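Local atomic coordinates of McyG protein (Microcystis aeruginosa PCC 7806, PDB entry 4R0M), a protein that probably activates phenylalanine or a related aryl substrate as its adenylate and loads it onto a carrier domain during microcystin assembly. Residues T337-C340 / S341-W345. Sequence-based numbering, arbitrary orientation.
With FA5 (adenosine-5'-[phenylalaninyl-phosphate]), chain C.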
loop_
_atom_site.group_PDB
_atom_site.type_symbol
_atom_site.label_atom_id
_atom_site.label_comp_id
_atom_site.label_asym_id
_atom_site.label_seq_id
_atom_site.Cartn_x
_atom_site.Cartn_y
_atom_site.Cartn_z
ATOM N N THR A 337 6.317 4.410 -0.843
ATOM C CA THR A 337 6.778 4.219 -2.216
ATOM C C THR A 337 8.180 4.802 -2.402
ATOM O O THR A 337 9.020 4.215 -3.088
ATOM C CB THR A 337 5.794 4.856 -3.221
ATOM O OG1 THR A 337 4.478 4.337 -2.987
ATOM C CG2 THR A 337 6.199 4.555 -4.653
ATOM N N GLU A 338 8.425 5.941 -1.759
ATOM C CA GLU A 338 9.695 6.657 -1.861
ATOM C C GLU A 338 10.887 5.903 -1.254
ATOM O O GLU A 338 12.043 6.236 -1.534
ATOM C CB GLU A 338 9.568 8.055 -1.243
ATOM C CG GLU A 338 8.805 9.058 -2.106
ATOM C CD GLU A 338 7.294 9.011 -1.920
ATOM O OE1 GLU A 338 6.779 8.073 -1.275
ATOM O OE2 GLU A 338 6.613 9.928 -2.424
ATOM N N SER A 339 10.605 4.890 -0.436
ATOM C CA SER A 339 11.655 4.081 0.186
ATOM C C SER A 339 11.527 2.588 -0.135
ATOM O O SER A 339 11.965 1.744 0.648
ATOM C CB SER A 339 11.681 4.302 1.707
ATOM O OG SER A 339 10.550 3.717 2.337
ATOM N N CYS A 340 10.931 2.272 -1.285
ATOM C CA CYS A 340 10.741 0.883 -1.729
ATOM C C CYS A 340 10.086 0.099 -0.581
ATOM O O CYS A 340 10.626 -0.911 -0.110
ATOM C CB CYS A 340 12.083 0.246 -2.116
ATOM S SG CYS A 340 13.148 1.272 -3.157
ATOM N N SER A 341 8.913 0.574 -0.158
ATOM C CA SER A 341 8.163 0.020 0.982
ATOM C C SER A 341 8.954 0.118 2.299
ATOM O O SER A 341 9.571 1.152 2.568
ATOM C CB SER A 341 7.613 -1.395 0.706
ATOM O OG SER A 341 8.613 -2.390 0.822
ATOM N N GLY A 342 8.933 -0.949 3.101
ATOM C CA GLY A 342 9.477 -0.942 4.467
ATOM C C GLY A 342 10.849 -0.327 4.665
ATOM O O GLY A 342 11.792 -0.654 3.946
ATOM N N ILE A 343 10.953 0.570 5.645
ATOM C CA ILE A 343 12.225 1.210 5.999
ATOM C C ILE A 343 12.552 1.070 7.495
ATOM O O ILE A 343 13.726 1.069 7.877
ATOM C CB ILE A 343 12.288 2.691 5.544
ATOM C CG1 ILE A 343 13.724 3.228 5.641
ATOM C CG2 ILE A 343 11.303 3.555 6.324
ATOM C CD1 ILE A 343 13.963 4.534 4.919
ATOM N N THR A 344 11.518 0.963 8.331
ATOM C CA THR A 344 11.695 0.608 9.740
ATOM C C THR A 344 10.867 -0.636 10.053
ATOM O O THR A 344 9.806 -0.843 9.465
ATOM C CB THR A 344 11.306 1.746 10.719
ATOM O OG1 THR A 344 9.882 1.918 10.733
ATOM C CG2 THR A 344 11.984 3.065 10.355
ATOM N N TRP A 345 11.362 -1.463 10.971
ATOM C CA TRP A 345 10.675 -2.695 11.353
ATOM C C TRP A 345 10.663 -2.848 12.843
ATOM O O TRP A 345 11.688 -2.660 13.500
ATOM C CB TRP A 345 11.345 -3.913 10.720
ATOM C CG TRP A 345 11.478 -3.838 9.216
ATOM C CD1 TRP A 345 12.581 -3.413 8.483
ATOM C CD2 TRP A 345 10.470 -4.200 8.208
ATOM N NE1 TRP A 345 12.333 -3.488 7.137
ATOM C CE2 TRP A 345 11.087 -3.947 6.902
ATOM C CE3 TRP A 345 9.170 -4.690 8.254
ATOM C CZ2 TRP A 345 10.413 -4.183 5.712
ATOM C CZ3 TRP A 345 8.500 -4.922 7.048
ATOM C CH2 TRP A 345 9.108 -4.672 5.809
HETATM C C FA5 C . 2.474 2.647 1.300
HETATM O O FA5 C . 1.318 2.675 1.705
HETATM C CA FA5 C . 3.533 1.916 2.086
HETATM N N FA5 C . 3.399 2.412 3.434
HETATM C CB FA5 C . 3.312 0.396 2.092
HETATM C CG FA5 C . 4.216 -0.486 2.963
HETATM C CD1 FA5 C . 5.005 -0.004 4.009
HETATM C CD2 FA5 C . 4.245 -1.864 2.711
HETATM C CE1 FA5 C . 5.803 -0.869 4.767
HETATM C CE2 FA5 C . 5.034 -2.739 3.466
HETATM C CZ FA5 C . 5.820 -2.238 4.501
HETATM P P FA5 C . 2.255 4.852 -0.276
HETATM O OP1 FA5 C . 0.936 4.739 -0.993
HETATM O OP2 FA5 C . 3.378 5.610 -0.939
HETATM O OP3 FA5 C . 2.793 3.358 0.063
HETATM O "O5'" FA5 C . 1.939 5.546 1.144
HETATM C "C5'" FA5 C . 2.959 5.882 2.081
HETATM C "C4'" FA5 C . 2.305 6.582 3.263
HETATM O "O4'" FA5 C . 1.437 5.708 3.994
HETATM C "C3'" FA5 C . 3.307 7.071 4.288
HETATM O "O3'" FA5 C . 3.893 8.317 3.915
HETATM C "C2'" FA5 C . 2.450 7.195 5.527
HETATM O "O2'" FA5 C . 1.742 8.440 5.525
HETATM C "C1'" FA5 C . 1.445 6.072 5.378
HETATM N N9 FA5 C . 1.883 4.927 6.218
HETATM C C8 FA5 C . 2.492 3.813 5.772
HETATM N N7 FA5 C . 2.762 2.953 6.784
HETATM C C5 FA5 C . 2.327 3.523 7.921
HETATM C C6 FA5 C . 2.298 3.162 9.360
HETATM N N6 FA5 C . 2.805 1.987 9.799
HETATM N N1 FA5 C . 1.750 4.047 10.227
HETATM C C2 FA5 C . 1.244 5.226 9.810
HETATM N N3 FA5 C . 1.231 5.616 8.521
HETATM C C4 FA5 C . 1.751 4.826 7.545
HETATM O O HOH W 1 13.649 1.205 2.727
#
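Ser339 and Ser341 tie together the two arms of a tight turn that joins antiparallel strands 330-336 and 341-345, and Thr337, Ser341 and Gly342 line the adenylate pocket of this AMP-binding domain. The Ser339 hydroxyl donates to Ser341 O over 2.8 Å, within the carbonyl plane and at a C=O...donor angle of 160°. Its OG sits between the backbone N and the carbonyl carbon (chi1 71°), a rotation that brings it over to the start of strand 341-345. Ser341 OG, with a similar torsion, bends back to Cys340 O at 2.7 Å; that carbonyl is met from the side, at 105°, with the donor tilted from its plane. One water donates to both Ser339 O and Gly342 O, bridging the two arms.

Apolar contact is slight: Ile343 CD1 lies 3.9 Å from Ser339 CB, and the Ile343 CB rests beside the hydroxyl. With an alanine here in place of Ser339, Ser341 O is likely to lose the donor that ties it across the turn, and the start of the strand would be held by fewer bonds.

The ligand is gripped from the first arm and lined by the second. Thr337 clasps one phosphate oxygen twice, OG1 donating to FA5 OP2 at 2.7 Å and the backbone N at 3.2 Å, because OG1 lies beside that N, anti to the carbonyl carbon. Ser341 CB approaches the phenyl ring of the ligand at FA5 CD2, 3.9 Å away, and Gly342 N comes to 3.5 Å from FA5 CE1.

Outside the turn, Lys533 and Asp421 are also hydrogen-bonded to the adenylate, while helix 227-240 packs on Thr337 and Ser341. The chemistry thus divides the labour: serine hydroxyls spend themselves on backbone carbonyls, fixing the turn, whereas the threonine directs both its donors to the phosphate.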